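Local structure of probable ubiquitin-conjugating enzyme E2 7 (Caenorhabditis elegans, 1PZV) at residues T114-T117 / I118-V122; K141-R144 / E145-E149. The protein probably acts as an E2 enzyme, taking ubiquitin from E1 as a thioester and passing it on to other proteins. All coordinates share one frame; numbering follows the deposited sequence.

Interaction 1 of 2, residues T114-T117 / I118-V122; sequences TVET and ILLSV
Val115 and Leu119 run out together, one turn apart, at the start of helix 115-127, which opens with a capping box and belongs to the ubiquitin-conjugating (UBC) core. Val115 CG1 stands 4.1 Å from Leu119 CG. The valine turns CG1 anti to its own nitrogen (chi1 177°), which puts that methyl on the side of the next turn. Both residues are buried against helix 5-17, where Val115 touches Gln11 and Leu119 touches Met15. Glu116 and Leu120 make a similar pair on the exposed side. Glu116 CG meets Leu120 CD1 at 4.0 Å, and the rest of the extended glutamate chain takes the carboxylate outward.

The capping box joins Thr114 and Thr117 in both directions. Thr114 N donates an almost straight bond to Thr117 OG1, 3.2 Å long. The return bond, from Thr117 N to Thr114 OG1 at 3.3 Å, is weak. Thr117 can accept because OG1 is anti to its carbonyl carbon (chi1 -55°) and so folds back beside its own nitrogen. CG2 takes the other branch. A valine at Thr117 would probably leave Thr114 N without its side-chain acceptor and the N-cap held from one direction only.

Beyond the cap the helix follows the regular i to i+4 pattern. Ile118 N bonds to Thr114 O, and Leu119 N bonds to Val115 O at 2.8 Å. On another face of the helix, Thr117 and Ser121 touch Ile91 in a loop, and Ile118 reaches Pro68. Ser121 OG donates to Ile118 O at 3.0 Å, an oxygen that also accepts from Val122 N.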
loop_
_atom_site.group_PDB
_atom_site.type_symbol
_atom_site.label_atom_id
_atom_site.label_comp_id
_atom_site.label_asym_id
_atom_site.label_seq_id
_atom_site.Cartn_x
_atom_site.Cartn_y
_atom_site.Cartn_z
ATOM N N THR A 114 -10.662 4.156 -7.837
ATOM C CA THR A 114 -10.300 5.301 -7.007
ATOM C C THR A 114 -9.219 4.947 -5.980
ATOM O O THR A 114 -8.851 3.771 -5.808
ATOM C CB THR A 114 -11.520 5.843 -6.236
ATOM O OG1 THR A 114 -11.930 4.884 -5.255
ATOM C CG2 THR A 114 -12.669 6.114 -7.184
ATOM N N VAL A 115 -8.711 5.982 -5.313
ATOM C CA VAL A 115 -7.687 5.802 -4.300
ATOM C C VAL A 115 -8.261 4.802 -3.312
ATOM O O VAL A 115 -7.551 3.940 -2.783
ATOM C CB VAL A 115 -7.379 7.138 -3.587
ATOM C CG1 VAL A 115 -6.359 6.923 -2.488
ATOM C CG2 VAL A 115 -6.860 8.153 -4.596
ATOM N N GLU A 116 -9.566 4.928 -3.091
ATOM C CA GLU A 116 -10.278 4.049 -2.189
ATOM C C GLU A 116 -10.098 2.600 -2.619
ATOM O O GLU A 116 -9.814 1.738 -1.794
ATOM C CB GLU A 116 -11.764 4.402 -2.174
ATOM C CG GLU A 116 -12.609 3.460 -1.313
ATOM C CD GLU A 116 -14.096 3.776 -1.359
ATOM O OE1 GLU A 116 -14.867 3.048 -0.692
ATOM O OE2 GLU A 116 -14.495 4.744 -2.058
ATOM N N THR A 117 -10.266 2.339 -3.912
ATOM C CA THR A 117 -10.112 0.995 -4.458
ATOM C C THR A 117 -8.703 0.464 -4.159
ATOM O O THR A 117 -8.527 -0.662 -3.687
ATOM C CB THR A 117 -10.337 0.988 -6.000
ATOM O OG1 THR A 117 -11.619 1.555 -6.308
ATOM C CG2 THR A 117 -10.292 -0.446 -6.543
ATOM N N ILE A 118 -7.704 1.286 -4.444
ATOM C CA ILE A 118 -6.320 0.933 -4.191
ATOM C C ILE A 118 -6.153 0.606 -2.715
ATOM O O ILE A 118 -5.705 -0.490 -2.365
ATOM C CB ILE A 118 -5.368 2.106 -4.537
ATOM C CG1 ILE A 118 -5.380 2.345 -6.041
ATOM C CG2 ILE A 118 -3.948 1.805 -4.074
ATOM C CD1 ILE A 118 -4.679 3.607 -6.458
ATOM N N LEU A 119 -6.514 1.551 -1.850
ATOM C CA LEU A 119 -6.355 1.329 -0.423
ATOM C C LEU A 119 -7.044 0.050 0.051
ATOM O O LEU A 119 -6.522 -0.671 0.915
ATOM C CB LEU A 119 -6.847 2.540 0.370
ATOM C CG LEU A 119 -6.019 3.818 0.168
ATOM C CD1 LEU A 119 -6.440 4.867 1.191
ATOM C CD2 LEU A 119 -4.549 3.509 0.316
ATOM N N LEU A 120 -8.200 -0.246 -0.524
ATOM C CA LEU A 120 -8.918 -1.449 -0.147
ATOM C C LEU A 120 -8.150 -2.682 -0.581
ATOM O O LEU A 120 -7.980 -3.619 0.201
ATOM C CB LEU A 120 -10.318 -1.468 -0.769
ATOM C CG LEU A 120 -11.342 -0.559 -0.084
ATOM C CD1 LEU A 120 -12.643 -0.539 -0.857
ATOM C CD2 LEU A 120 -11.556 -1.056 1.341
ATOM N N SER A 121 -7.683 -2.696 -1.825
ATOM C CA SER A 121 -6.943 -3.864 -2.288
ATOM C C SER A 121 -5.638 -4.006 -1.490
ATOM O O SER A 121 -5.027 -5.077 -1.471
ATOM C CB SER A 121 -6.674 -3.788 -3.803
ATOM O OG SER A 121 -5.650 -2.869 -4.110
ATOM N N VAL A 122 -5.224 -2.933 -0.816
ATOM C CA VAL A 122 -4.012 -2.983 0.005
ATOM C C VAL A 122 -4.270 -3.716 1.334
ATOM O O VAL A 122 -3.392 -4.415 1.853
ATOM C CB VAL A 122 -3.467 -1.582 0.287
ATOM C CG1 VAL A 122 -2.303 -1.657 1.278
ATOM C CG2 VAL A 122 -3.031 -0.950 -1.008
#

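Interaction 2 of 2, residues K141-R144 / E145-E149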
loop_
_atom_site.group_PDB
_atom_site.type_symbol
_atom_site.label_atom_id
_atom_site.label_comp_id
_atom_site.label_asym_id
_atom_site.label_seq_id
_atom_site.Cartn_x
_atom_site.Cartn_y
_atom_site.Cartn_z
ATOM N N LYS A 141 9.225 -16.996 -0.160
ATOM C CA LYS A 141 9.792 -18.273 0.250
ATOM C C LYS A 141 9.661 -18.453 1.757
ATOM O O LYS A 141 9.262 -19.516 2.245
ATOM C CB LYS A 141 11.272 -18.345 -0.153
ATOM C CG LYS A 141 11.932 -19.681 0.164
ATOM C CD LYS A 141 13.259 -19.858 -0.564
ATOM C CE LYS A 141 13.793 -21.282 -0.379
ATOM N NZ LYS A 141 15.068 -21.522 -1.114
ATOM N N MET A 142 9.979 -17.398 2.493
ATOM C CA MET A 142 9.920 -17.469 3.935
ATOM C C MET A 142 8.562 -17.817 4.521
ATOM O O MET A 142 8.441 -18.791 5.254
ATOM C CB MET A 142 10.413 -16.169 4.549
ATOM C CG MET A 142 10.732 -16.328 6.014
ATOM S SD MET A 142 11.591 -14.913 6.659
ATOM C CE MET A 142 13.096 -14.947 5.659
ATOM N N GLN A 143 7.536 -17.039 4.209
ATOM C CA GLN A 143 6.226 -17.317 4.776
ATOM C C GLN A 143 5.700 -18.716 4.466
ATOM O O GLN A 143 4.974 -19.306 5.268
ATOM C CB GLN A 143 5.216 -16.288 4.292
ATOM C CG GLN A 143 3.940 -16.304 5.098
ATOM C CD GLN A 143 2.844 -15.529 4.431
ATOM O OE1 GLN A 143 3.083 -14.451 3.877
ATOM N NE2 GLN A 143 1.623 -16.062 4.481
ATOM N N ARG A 144 6.071 -19.241 3.299
ATOM C CA ARG A 144 5.633 -20.564 2.852
ATOM C C ARG A 144 6.228 -21.744 3.632
ATOM O O ARG A 144 5.501 -22.638 4.064
ATOM C CB ARG A 144 5.939 -20.719 1.356
ATOM C CG ARG A 144 5.087 -19.828 0.450
ATOM C CD ARG A 144 3.917 -20.600 -0.149
ATOM N NE ARG A 144 4.361 -21.505 -1.207
ATOM C CZ ARG A 144 3.587 -22.401 -1.815
ATOM N NH1 ARG A 144 2.312 -22.523 -1.470
ATOM N NH2 ARG A 144 4.086 -23.171 -2.778
ATOM N N GLU A 145 7.545 -21.754 3.808
ATOM C CA GLU A 145 8.195 -22.839 4.537
ATOM C C GLU A 145 8.629 -22.440 5.950
ATOM O O GLU A 145 8.142 -22.999 6.937
ATOM C CB GLU A 145 9.395 -23.356 3.737
ATOM C CG GLU A 145 10.367 -22.274 3.306
ATOM C CD GLU A 145 11.237 -22.703 2.136
ATOM O OE1 GLU A 145 10.676 -22.965 1.044
ATOM O OE2 GLU A 145 12.477 -22.779 2.309
ATOM N N ASN A 146 9.540 -21.473 6.044
ATOM C CA ASN A 146 10.029 -21.009 7.336
ATOM C C ASN A 146 9.099 -19.942 7.916
ATOM O O ASN A 146 9.471 -18.771 8.051
ATOM C CB ASN A 146 11.444 -20.445 7.189
ATOM C CG ASN A 146 12.157 -20.307 8.525
ATOM O OD1 ASN A 146 11.721 -19.563 9.407
ATOM N ND2 ASN A 146 13.263 -21.030 8.678
ATOM N N TYR A 147 7.886 -20.358 8.258
ATOM C CA TYR A 147 6.899 -19.451 8.817
ATOM C C TYR A 147 7.366 -18.901 10.156
ATOM O O TYR A 147 7.001 -17.796 10.558
ATOM C CB TYR A 147 5.580 -20.190 9.000
ATOM C CG TYR A 147 4.414 -19.293 9.322
ATOM C CD1 TYR A 147 4.084 -18.221 8.490
ATOM C CD2 TYR A 147 3.613 -19.535 10.435
ATOM C CE1 TYR A 147 2.983 -17.418 8.758
ATOM C CE2 TYR A 147 2.508 -18.740 10.710
ATOM C CZ TYR A 147 2.199 -17.685 9.866
ATOM O OH TYR A 147 1.090 -16.921 10.121
ATOM N N ALA A 148 8.185 -19.693 10.839
ATOM C CA ALA A 148 8.724 -19.339 12.145
ATOM C C ALA A 148 9.421 -17.986 12.171
ATOM O O ALA A 148 8.995 -17.066 12.869
ATOM C CB ALA A 148 9.693 -20.423 12.603
ATOM N N GLU A 149 10.497 -17.869 11.404
ATOM C CA GLU A 149 11.266 -16.638 11.373
ATOM C C GLU A 149 10.533 -15.483 10.703
ATOM O O GLU A 149 10.811 -14.316 10.998
ATOM C CB GLU A 149 12.595 -16.869 10.664
ATOM C CG GLU A 149 13.645 -15.851 11.032
ATOM C CD GLU A 149 14.630 -15.618 9.911
ATOM O OE1 GLU A 149 15.161 -16.619 9.381
ATOM O OE2 GLU A 149 14.872 -14.437 9.563
#
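Gln143 CG rests against the ring of Tyr147, 3.9 Å from both Tyr147 CD1 and Tyr147 CE1. The aliphatic part of the glutamine makes this contact, and the two side chains leave the backbone in a common direction. Their flat groups are not stacked: the amide and ring planes are 49° apart. Gln143 O approaches the ring obliquely, 3.5 Å from Tyr147 CD1. The carboxylate of Glu145 lies against the aliphatic chain of Lys141, with Glu145 OE2 3.3 Å from Lys141 CE. Lys141 NZ stays 4.5 Å from Glu145 OE2, too far for a salt bridge. Glu145 swings its CG in over its own backbone (chi1 52°), which folds the chain back over Lys141 O.

A tight turn on the surface joins helix 137-144 to helix 147-161, the two C-terminal helices of the UBC core. Glu145 N still bonds to Lys141 O, closing the last turn of the first helix. The chain then bends through an inverse gamma turn centred on Asn146. Asn146 is also the N-cap of the second helix, and its OD1 accepts from Glu149 N at 2.9 Å. Met142 and Gln143 both touch Phe150 of that helix, and Met142 also packs on Trp77. Met142 CG passes 3.4 Å from Asn146 O.

Overall arrangement
Interactions 1 and 2 lie on opposite sides of the chain's centre. Their centres are 28 Å apart and their nearest atoms about 12 Å, so they do not touch. They come in series along the chain: helix 115-127 is followed by helix 137-144 and then by helix 147-161. Interaction 1 is partly buried, with its centre 8 Å from that of the chain. The Ser121 side chain is about 11 Å from that of Cys88, the predicted thioester-forming cysteine. Interaction 2 is a surface joint 22 Å from the chain's centre and away from that site. One cap is a two-way box, the other a single side-chain bond at the surface.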